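Local structure of 1-carboxybiuret hydrolase subunit AtzE (Pseudomonas sp., 6C62) at residues E8-G13 / E61-L66; N75-E80 / V102-L107; F123-T128 / I304-G309; D363-I368 / E437-R442. The protein hydrolyses 1-carboxybiuret to urea-1,3-dicarboxylate and ammonia, a step in the bacterial degradation of the herbicide atrazine. All coordinates share one frame; numbering follows the deposited sequence.

Contact 1 of 4, residues E8-G13 / E61-L66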
# COMPACT_ATOMS: atom_id res chain seq x y z
N GLU A 8 37.35 -23.79 1.29
CA GLU A 8 38.18 -24.83 0.69
C GLU A 8 39.04 -25.53 1.73
O GLU A 8 39.22 -26.73 1.67
CB GLU A 8 39.05 -24.19 -0.44
CG GLU A 8 40.38 -24.88 -0.80
CD GLU A 8 40.19 -26.27 -1.41
OE1 GLU A 8 39.01 -26.57 -1.83
OE2 GLU A 8 41.23 -27.02 -1.49
N GLY A 9 39.61 -24.76 2.65
CA GLY A 9 40.42 -25.29 3.76
C GLY A 9 39.65 -26.27 4.65
O GLY A 9 40.21 -27.32 5.11
N ILE A 10 38.39 -25.94 4.93
CA ILE A 10 37.57 -26.85 5.72
C ILE A 10 37.11 -28.07 4.93
O ILE A 10 37.16 -29.20 5.43
CB ILE A 10 36.37 -26.10 6.31
CG1 ILE A 10 36.88 -25.10 7.34
CG2 ILE A 10 35.38 -27.09 6.95
CD1 ILE A 10 35.91 -24.00 7.65
N ALA A 11 36.68 -27.84 3.68
CA ALA A 11 36.27 -28.96 2.82
C ALA A 11 37.40 -29.99 2.59
O ALA A 11 37.18 -31.17 2.70
CB ALA A 11 35.73 -28.44 1.47
N SER A 12 38.58 -29.51 2.33
CA SER A 12 39.76 -30.34 2.06
C SER A 12 40.43 -30.92 3.32
O SER A 12 41.35 -31.71 3.20
CB SER A 12 40.79 -29.55 1.29
OG SER A 12 41.56 -28.67 2.18
N GLY A 13 40.01 -30.54 4.53
CA GLY A 13 40.64 -31.06 5.74
C GLY A 13 41.93 -30.42 6.15
O GLY A 13 42.53 -30.87 7.10
N GLU A 61 30.60 -37.02 4.64
CA GLU A 61 29.54 -36.36 3.89
C GLU A 61 30.05 -35.29 2.97
O GLU A 61 31.12 -34.72 3.21
CB GLU A 61 28.53 -35.69 4.81
CG GLU A 61 27.82 -36.65 5.69
CD GLU A 61 26.80 -36.02 6.59
OE1 GLU A 61 26.41 -34.81 6.40
OE2 GLU A 61 26.39 -36.80 7.46
N VAL A 62 29.24 -35.02 1.94
CA VAL A 62 29.43 -33.88 1.09
C VAL A 62 28.99 -32.65 1.92
O VAL A 62 27.90 -32.63 2.42
CB VAL A 62 28.67 -33.99 -0.22
CG1 VAL A 62 28.73 -32.69 -1.02
CG2 VAL A 62 29.33 -35.05 -1.08
N LEU A 63 29.88 -31.67 2.10
CA LEU A 63 29.54 -30.52 2.94
C LEU A 63 28.71 -29.49 2.21
O LEU A 63 28.82 -29.37 1.01
CB LEU A 63 30.81 -29.88 3.47
CG LEU A 63 31.57 -30.78 4.46
CD1 LEU A 63 32.89 -30.10 4.79
CD2 LEU A 63 30.75 -31.04 5.68
N PRO A 64 27.86 -28.74 2.94
CA PRO A 64 27.10 -27.71 2.24
C PRO A 64 28.02 -26.51 1.86
O PRO A 64 29.22 -26.44 2.27
CB PRO A 64 25.96 -27.40 3.23
CG PRO A 64 26.61 -27.65 4.56
CD PRO A 64 27.47 -28.87 4.34
N PRO A 65 27.53 -25.63 1.00
CA PRO A 65 28.41 -24.67 0.32
C PRO A 65 29.07 -23.62 1.19
O PRO A 65 30.09 -23.05 0.77
CB PRO A 65 27.48 -23.95 -0.65
CG PRO A 65 26.29 -24.73 -0.67
CD PRO A 65 26.16 -25.57 0.51
N LEU A 66 28.52 -23.35 2.37
CA LEU A 66 29.18 -22.40 3.30
C LEU A 66 29.75 -23.10 4.53
O LEU A 66 29.95 -22.48 5.58
CB LEU A 66 28.18 -21.32 3.74
CG LEU A 66 27.63 -20.43 2.59
CD1 LEU A 66 26.69 -19.37 3.13
CD2 LEU A 66 28.71 -19.76 1.81
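L63 lays its CD1 methyl against the last turn of helix 3-11, over the backbone of A11 and beside I10. CD1 lies 4.1 Å from A11 CA, the nearest approach between the two segments, and 4.4 Å from I10 O. The one apolar side-chain meeting is looser, with I10 CG2 and L63 CD1 4.5 Å apart. L63 presents this branch because its CG stands opposite the carbonyl carbon (chi1 -67°) and CD1 then continues the chain away from CA (chi2 173°), so a single methyl makes the touch. The CB atoms of L63 and I10 point toward each other's segments. L63 also packs on R56 and R57 of helix 43-58, and so touches both helices. The helix 3-11 is closed just where L63 arrives. G13, with positive phi (81°), is the first residue to leave helical angles and forms a Schellman motif, in which G13 N bonds back to I10 O at 3.3 Å. Slightly earlier, E8 O is gripped twice, by S12 N at 2.9 Å and by S12 OG at 3.1 Å, the two donors coming from opposite faces of the carbonyl plane. A11 O takes a further hydrogen bond from R57 NH2, and E61 is tied by salt bridges to R56 and to R59 just after helix 43-58. The polar bonds named thus lie within the helix end or run to arginines, while the junction itself rests on a few van der Waals touches around one leucine methyl, which fixes little in direction.

Contact 2 of 4, residues N75-E80 / V102-L107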
# COMPACT_ATOMS: atom_id res chain seq x y z
N ASN A 75 22.26 -6.40 14.62
CA ASN A 75 21.47 -6.82 15.77
C ASN A 75 19.98 -6.50 15.68
O ASN A 75 19.27 -6.66 16.66
CB ASN A 75 22.14 -6.41 17.08
CG ASN A 75 22.03 -4.92 17.43
OD1 ASN A 75 21.17 -4.21 16.93
ND2 ASN A 75 22.94 -4.45 18.27
N LEU A 76 19.48 -6.08 14.51
CA LEU A 76 18.05 -6.19 14.22
C LEU A 76 17.58 -7.63 13.74
O LEU A 76 16.37 -7.87 13.60
CB LEU A 76 17.62 -5.11 13.24
CG LEU A 76 18.27 -5.01 11.86
CD1 LEU A 76 17.84 -6.17 10.99
CD2 LEU A 76 17.90 -3.70 11.14
N PHE A 77 18.53 -8.56 13.53
CA PHE A 77 18.19 -9.91 13.18
C PHE A 77 17.96 -10.70 14.46
O PHE A 77 18.79 -10.65 15.40
CB PHE A 77 19.25 -10.65 12.36
CG PHE A 77 19.37 -10.22 10.93
CD1 PHE A 77 20.08 -9.11 10.57
CD2 PHE A 77 18.73 -10.94 9.92
CE1 PHE A 77 20.20 -8.71 9.21
CE2 PHE A 77 18.83 -10.58 8.60
CZ PHE A 77 19.57 -9.44 8.23
N ASP A 78 16.85 -11.44 14.48
CA ASP A 78 16.52 -12.36 15.62
C ASP A 78 17.52 -13.50 15.61
O ASP A 78 17.77 -14.12 14.55
CB ASP A 78 15.13 -13.01 15.45
CG ASP A 78 13.95 -12.06 15.80
OD1 ASP A 78 14.14 -10.93 16.33
OD2 ASP A 78 12.78 -12.46 15.51
N ILE A 79 18.10 -13.74 16.77
CA ILE A 79 19.00 -14.85 17.05
C ILE A 79 18.32 -15.60 18.20
O ILE A 79 18.00 -15.02 19.25
CB ILE A 79 20.40 -14.39 17.47
CG1 ILE A 79 21.09 -13.60 16.37
CG2 ILE A 79 21.24 -15.61 17.83
CD1 ILE A 79 22.38 -12.94 16.80
N GLU A 80 18.04 -16.88 17.98
CA GLU A 80 17.34 -17.66 18.97
C GLU A 80 17.99 -17.57 20.35
O GLU A 80 19.19 -17.71 20.44
CB GLU A 80 17.28 -19.15 18.57
CG GLU A 80 16.52 -20.00 19.58
CD GLU A 80 16.30 -21.43 19.10
OE1 GLU A 80 16.71 -21.78 17.96
OE2 GLU A 80 15.70 -22.20 19.90
N VAL A 102 14.71 -15.90 9.46
CA VAL A 102 14.79 -16.81 8.31
C VAL A 102 16.13 -16.77 7.59
O VAL A 102 16.65 -17.81 7.23
CB VAL A 102 13.60 -16.53 7.33
CG1 VAL A 102 13.75 -17.27 6.04
CG2 VAL A 102 12.29 -16.95 8.03
N LEU A 103 16.71 -15.58 7.36
CA LEU A 103 17.99 -15.57 6.69
C LEU A 103 19.14 -16.24 7.48
O LEU A 103 20.03 -16.90 6.86
CB LEU A 103 18.41 -14.15 6.30
CG LEU A 103 17.44 -13.39 5.41
CD1 LEU A 103 18.09 -12.14 4.94
CD2 LEU A 103 17.00 -14.26 4.23
N VAL A 104 19.09 -16.10 8.80
CA VAL A 104 20.02 -16.80 9.69
C VAL A 104 19.82 -18.32 9.59
O VAL A 104 20.82 -19.06 9.46
CB VAL A 104 19.89 -16.31 11.14
CG1 VAL A 104 20.73 -17.17 12.09
CG2 VAL A 104 20.26 -14.83 11.23
N GLN A 105 18.56 -18.77 9.60
CA GLN A 105 18.23 -20.21 9.42
C GLN A 105 18.79 -20.74 8.11
O GLN A 105 19.34 -21.83 8.07
CB GLN A 105 16.72 -20.49 9.42
CG GLN A 105 15.93 -20.08 10.69
CD GLN A 105 14.36 -20.17 10.61
OE1 GLN A 105 13.74 -20.65 9.61
NE2 GLN A 105 13.72 -19.62 11.68
N ARG A 106 18.67 -19.96 7.03
CA ARG A 106 19.20 -20.40 5.72
C ARG A 106 20.74 -20.45 5.68
O ARG A 106 21.31 -21.38 5.08
CB ARG A 106 18.57 -19.56 4.61
CG ARG A 106 17.11 -19.92 4.49
CD ARG A 106 16.39 -19.19 3.41
NE ARG A 106 14.95 -19.42 3.45
CZ ARG A 106 14.11 -18.86 2.58
NH1 ARG A 106 14.55 -18.05 1.63
NH2 ARG A 106 12.81 -19.08 2.66
N LEU A 107 21.41 -19.50 6.35
CA LEU A 107 22.86 -19.53 6.40
C LEU A 107 23.32 -20.73 7.23
O LEU A 107 24.26 -21.41 6.88
CB LEU A 107 23.46 -18.23 6.93
CG LEU A 107 23.35 -17.03 5.94
CD1 LEU A 107 23.86 -15.76 6.65
CD2 LEU A 107 24.06 -17.26 4.64
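Apolar packing of F77 against L103 and V104, with a van der Waals touch of V104 on D78 O, makes up this buried contact. F77 CE2 lies 4.0 Å from L103 CD1, which sits at the edge of the ring and close to its plane, so the leucine meets the rim of the phenyl group. V104 CG2 comes to the same ring obliquely, 4.4 Å from F77 CD2. That methyl also lies 4.2 Å from D78 O, bridging ring and main chain. The ring reaches this corner because F77 CG is anti to its carbonyl carbon (chi1 -73°), and both F77 and L103 rest on L167 of strand 165-170, while V104 rests on Y71 and V73.

Polar bonds to other residues anchor each segment. D78 pairs through its backbone with A101, just before the helix, and with G198, while its OD1 is hydrogen-bonded to T84 OG1. E80 N bonds to D100 OD1, drawing the loop alongside the start of the helix. Further on, R106 uses its guanidinium to reach the carbonyls of M226, G228 and P229.

The side chain of F77 lies about 4 Å from that of K74, a charge-relay residue by similarity with the Ser-Ser-Lys amidases. Strand 70-74, helix 102-109 and the adjacent parallel strand 113-118 form a beta-alpha-beta unit of the amidase fold, and segment 75-80 begins its first connection.

Contact 3 of 4, residues F123-T128 / I304-G309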
# COMPACT_ATOMS: atom_id res chain seq x y z
N PHE A 123 17.41 1.65 15.85
CA PHE A 123 16.23 1.47 15.05
C PHE A 123 16.44 1.70 13.58
O PHE A 123 15.49 1.93 12.84
CB PHE A 123 15.02 2.28 15.63
CG PHE A 123 14.50 1.76 16.95
CD1 PHE A 123 14.34 0.43 17.20
CD2 PHE A 123 14.14 2.65 17.96
CE1 PHE A 123 13.83 -0.01 18.42
CE2 PHE A 123 13.62 2.22 19.15
CZ PHE A 123 13.47 0.88 19.39
N ALA A 124 17.71 1.62 13.16
CA ALA A 124 18.14 1.71 11.78
C ALA A 124 18.05 3.12 11.18
O ALA A 124 18.27 3.23 10.00
CB ALA A 124 17.38 0.71 10.90
N TYR A 125 17.78 4.17 11.94
CA TYR A 125 17.64 5.53 11.37
C TYR A 125 18.95 6.31 11.50
O TYR A 125 19.20 6.94 12.53
CB TYR A 125 16.51 6.30 12.05
CG TYR A 125 15.87 7.47 11.27
CD1 TYR A 125 16.20 7.76 9.94
CD2 TYR A 125 14.86 8.23 11.85
CE1 TYR A 125 15.58 8.79 9.26
CE2 TYR A 125 14.18 9.24 11.12
CZ TYR A 125 14.55 9.52 9.83
OH TYR A 125 13.96 10.55 9.12
N GLY A 126 19.80 6.22 10.51
CA GLY A 126 21.12 6.90 10.54
C GLY A 126 22.10 6.28 9.58
O GLY A 126 21.92 5.11 9.21
N PHE A 127 23.08 7.05 9.12
CA PHE A 127 24.11 6.52 8.22
C PHE A 127 25.51 6.51 8.78
O PHE A 127 26.46 6.40 8.00
CB PHE A 127 24.12 7.38 6.98
CG PHE A 127 22.92 7.19 6.11
CD1 PHE A 127 22.62 5.93 5.60
CD2 PHE A 127 22.13 8.25 5.77
CE1 PHE A 127 21.48 5.75 4.82
CE2 PHE A 127 21.01 8.09 4.92
CZ PHE A 127 20.70 6.83 4.47
N THR A 128 25.67 6.59 10.09
CA THR A 128 27.03 6.70 10.68
C THR A 128 27.39 5.74 11.82
O THR A 128 28.56 5.66 12.19
CB THR A 128 27.23 8.11 11.19
OG1 THR A 128 26.35 8.35 12.30
CG2 THR A 128 26.98 9.16 10.02
N ILE A 304 8.40 9.02 3.17
CA ILE A 304 7.82 7.73 3.56
C ILE A 304 8.59 7.12 4.74
O ILE A 304 8.02 6.59 5.62
CB ILE A 304 7.80 6.79 2.35
CG1 ILE A 304 6.68 7.26 1.42
CG2 ILE A 304 7.57 5.32 2.70
CD1 ILE A 304 6.74 6.70 -0.00
N THR A 305 9.89 7.24 4.70
CA THR A 305 10.78 6.70 5.74
C THR A 305 10.45 7.33 7.08
O THR A 305 10.29 6.63 8.06
CB THR A 305 12.25 6.93 5.37
OG1 THR A 305 12.59 6.06 4.27
CG2 THR A 305 13.15 6.67 6.54
N ALA A 306 10.41 8.66 7.11
CA ALA A 306 10.22 9.36 8.37
C ALA A 306 8.85 9.05 8.98
O ALA A 306 8.74 8.87 10.16
CB ALA A 306 10.39 10.85 8.18
N SER A 307 7.79 9.07 8.17
CA SER A 307 6.47 8.78 8.72
C SER A 307 6.30 7.30 9.13
O SER A 307 5.74 7.05 10.22
CB SER A 307 5.40 9.21 7.73
OG SER A 307 5.33 10.63 7.80
N GLU A 308 6.69 6.38 8.27
CA GLU A 308 6.49 4.98 8.60
C GLU A 308 7.42 4.58 9.79
O GLU A 308 6.97 3.92 10.68
CB GLU A 308 6.79 4.05 7.42
CG GLU A 308 5.73 4.01 6.38
CD GLU A 308 5.87 2.91 5.28
OE1 GLU A 308 6.54 1.87 5.47
OE2 GLU A 308 5.23 3.08 4.18
N GLY A 309 8.70 5.02 9.80
CA GLY A 309 9.58 4.69 10.94
C GLY A 309 9.14 5.39 12.23
O GLY A 309 9.10 4.78 13.28
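Beside the probable active site, the loop between strands 113-118 and 130-131 sends Y125 onto helix 294-312, where it meets T305 and A306. Y125 OH lies 3.7 Å from A306 CB and 4.0 Å from A306 CA, so the phenol oxygen ends against the alanine in a van der Waals touch. Next to the hydroxyl-bearing carbon, Y125 CE1 is 4.2 Å from T305 CG2, a methyl that approaches obliquely. With CG roughly opposite the backbone N (chi1 -157°), the tyrosine stretches away from its loop across to the helix. T305 turns its methyl to the ring, while OG1 is hydrogen-bonded to A301 O and to N172 ND2. In the serine-serine-lysine chemistry of the amidase family, S150 and S174 are by similarity the charge-relay and acyl-ester residues; the side chain of Y125 comes within about 7 Å and 8 Å of theirs, consistent with a place in the wall around that centre. Its ring also meets those of F202 and F332, with planes inclined by about 50° and 55°, and makes a cation-pi contact with R331. Further along the helix, S307 and E308 pack on V340 and L344 of the second subunit, another copy of this protein; within its own chain E308 OE2 hydrogen-bonds to Y343 OH and S205 OG.

Contact 4 of 4, residues D363-I368 / E437-R442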
# COMPACT_ATOMS: atom_id res chain seq x y z
N ASP A 363 16.63 0.08 -21.75
CA ASP A 363 17.72 0.55 -22.60
C ASP A 363 19.11 0.24 -22.00
O ASP A 363 20.09 0.47 -22.67
CB ASP A 363 17.58 2.05 -22.83
CG ASP A 363 16.17 2.46 -23.43
OD1 ASP A 363 15.53 1.67 -24.16
OD2 ASP A 363 15.67 3.55 -23.15
N TRP A 364 19.19 -0.24 -20.75
CA TRP A 364 20.47 -0.35 -20.05
C TRP A 364 20.46 -1.64 -19.25
O TRP A 364 19.38 -2.02 -18.73
CB TRP A 364 20.73 0.85 -19.15
CG TRP A 364 20.82 2.09 -19.90
CD1 TRP A 364 19.84 3.02 -20.10
CD2 TRP A 364 21.95 2.55 -20.65
NE1 TRP A 364 20.29 4.05 -20.93
CE2 TRP A 364 21.58 3.77 -21.27
CE3 TRP A 364 23.26 2.06 -20.85
CZ2 TRP A 364 22.47 4.51 -22.07
CZ3 TRP A 364 24.14 2.78 -21.63
CH2 TRP A 364 23.75 3.98 -22.24
N ASP A 365 21.62 -2.30 -19.17
CA ASP A 365 21.78 -3.50 -18.33
C ASP A 365 22.32 -3.16 -16.93
O ASP A 365 21.81 -3.67 -15.93
CB ASP A 365 22.65 -4.53 -19.03
CG ASP A 365 22.04 -4.96 -20.37
OD1 ASP A 365 20.95 -5.54 -20.29
OD2 ASP A 365 22.58 -4.63 -21.49
N ILE A 366 23.34 -2.30 -16.89
CA ILE A 366 23.97 -1.85 -15.63
C ILE A 366 24.20 -0.34 -15.69
O ILE A 366 24.60 0.19 -16.76
CB ILE A 366 25.29 -2.61 -15.41
CG1 ILE A 366 25.05 -4.06 -15.16
CG2 ILE A 366 26.03 -2.10 -14.19
CD1 ILE A 366 26.12 -4.89 -15.76
N LEU A 367 23.95 0.34 -14.58
CA LEU A 367 24.26 1.76 -14.44
C LEU A 367 25.17 1.96 -13.25
O LEU A 367 25.00 1.28 -12.23
CB LEU A 367 23.00 2.62 -14.32
CG LEU A 367 22.08 2.52 -15.58
CD1 LEU A 367 20.71 3.10 -15.31
CD2 LEU A 367 22.71 3.28 -16.74
N ILE A 368 26.13 2.88 -13.37
CA ILE A 368 27.16 3.09 -12.37
C ILE A 368 27.02 4.45 -11.69
O ILE A 368 26.88 5.50 -12.33
CB ILE A 368 28.55 3.08 -13.01
CG1 ILE A 368 28.75 1.80 -13.80
CG2 ILE A 368 29.62 3.18 -11.93
CD1 ILE A 368 30.03 1.91 -14.63
N GLU A 437 20.06 -9.17 -10.05
CA GLU A 437 21.23 -9.27 -9.14
C GLU A 437 22.44 -9.92 -9.83
O GLU A 437 23.56 -9.47 -9.60
CB GLU A 437 20.94 -10.14 -7.93
CG GLU A 437 20.05 -9.54 -6.84
CD GLU A 437 18.53 -9.64 -7.09
OE1 GLU A 437 18.05 -9.79 -8.25
OE2 GLU A 437 17.80 -9.51 -6.09
N SER A 438 22.24 -10.97 -10.62
CA SER A 438 23.41 -11.65 -11.22
C SER A 438 24.17 -10.77 -12.21
O SER A 438 25.38 -10.94 -12.33
CB SER A 438 23.06 -13.04 -11.77
OG SER A 438 22.31 -12.85 -12.90
N LEU A 439 23.53 -9.77 -12.84
CA LEU A 439 24.28 -8.76 -13.63
C LEU A 439 25.17 -7.89 -12.77
O LEU A 439 26.30 -7.60 -13.12
CB LEU A 439 23.36 -7.86 -14.47
CG LEU A 439 22.51 -8.59 -15.53
CD1 LEU A 439 21.73 -7.60 -16.39
CD2 LEU A 439 23.45 -9.36 -16.44
N CYS A 440 24.63 -7.40 -11.65
CA CYS A 440 25.43 -6.59 -10.71
C CYS A 440 26.66 -7.41 -10.26
O CYS A 440 27.78 -6.88 -10.18
CB CYS A 440 24.65 -6.29 -9.43
SG CYS A 440 23.07 -5.51 -9.61
N LEU A 441 26.42 -8.67 -9.95
CA LEU A 441 27.50 -9.54 -9.45
C LEU A 441 28.52 -9.86 -10.52
O LEU A 441 29.74 -9.86 -10.23
CB LEU A 441 26.93 -10.80 -8.81
CG LEU A 441 26.15 -10.56 -7.49
CD1 LEU A 441 25.14 -11.69 -7.22
CD2 LEU A 441 27.16 -10.42 -6.36
N ARG A 442 28.06 -10.12 -11.75
CA ARG A 442 28.97 -10.28 -12.90
C ARG A 442 29.86 -9.06 -13.13
O ARG A 442 31.06 -9.20 -13.40
CB ARG A 442 28.18 -10.62 -14.18
CG ARG A 442 27.74 -12.06 -14.20
CD ARG A 442 26.71 -12.32 -15.28
NE ARG A 442 27.10 -11.90 -16.63
CZ ARG A 442 26.28 -11.86 -17.70
NH1 ARG A 442 25.00 -12.15 -17.60
NH2 ARG A 442 26.69 -11.47 -18.87
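L439 meets I366 and D365 along its length, beginning at CB, which lies 4.2 Å from I366 CG1. CG follows, anti to the carbonyl carbon (chi1 -62°), and carries the chain past the isoleucine to D365. At the tip CD1 settles over the D365 backbone, 4.0 Å from D365 O, and also 4.2 Å from D365 CB, so one methyl spans a carbonyl and the foot of an acidic side chain. Helix 437-449 comes soon after strand 426-432, which pairs antiparallel with strand 366-370 in the large mixed sheet, and here the start of the helix leans on I366, the first residue of strand 366-370, and on D365 just before it. I366 answers from the strand side: its CD1 lies 3.8 Å from L439 O, a van der Waals touch of a methyl on a main-chain oxygen. Its chi2 of 144° lies short of fully extended, with CD1 beside this carbonyl. I366 also packs on I257 of the neighbouring parallel strand 257-260. The carboxylate of D365 is occupied apart from the leucine, with OD2 hydrogen-bonded to R256 N, while the backbones of D365 and I366 pair with R256. At the start of the helix, E437 forms a salt bridge with R193.

Contacts 1 to 4 follow one another along the chain without interleaving. Contacts 1 and 2 have centres 22 Å apart but touch, L66 CD1 lying 3.7 Å from L107 CD2, so the loop after helix 43-58 packs onto helix 102-109. Contacts 2 and 3 have centres 21 Å apart and nearest atoms about 4 Å apart. Contact 4, centred 28 Å from both, involves strand 366-370 of the 11-stranded mixed sheet, whereas contact 2 follows strand 70-74 and contact 3 uses a loop after strand 113-118, both of that sheet. Contacts 1 and 3, 40 Å apart between centres, lie on opposite sides of the chain's centre: contact 1 is peripheral, contacts 2 and 3 near the probable active site, contact 4 away from it.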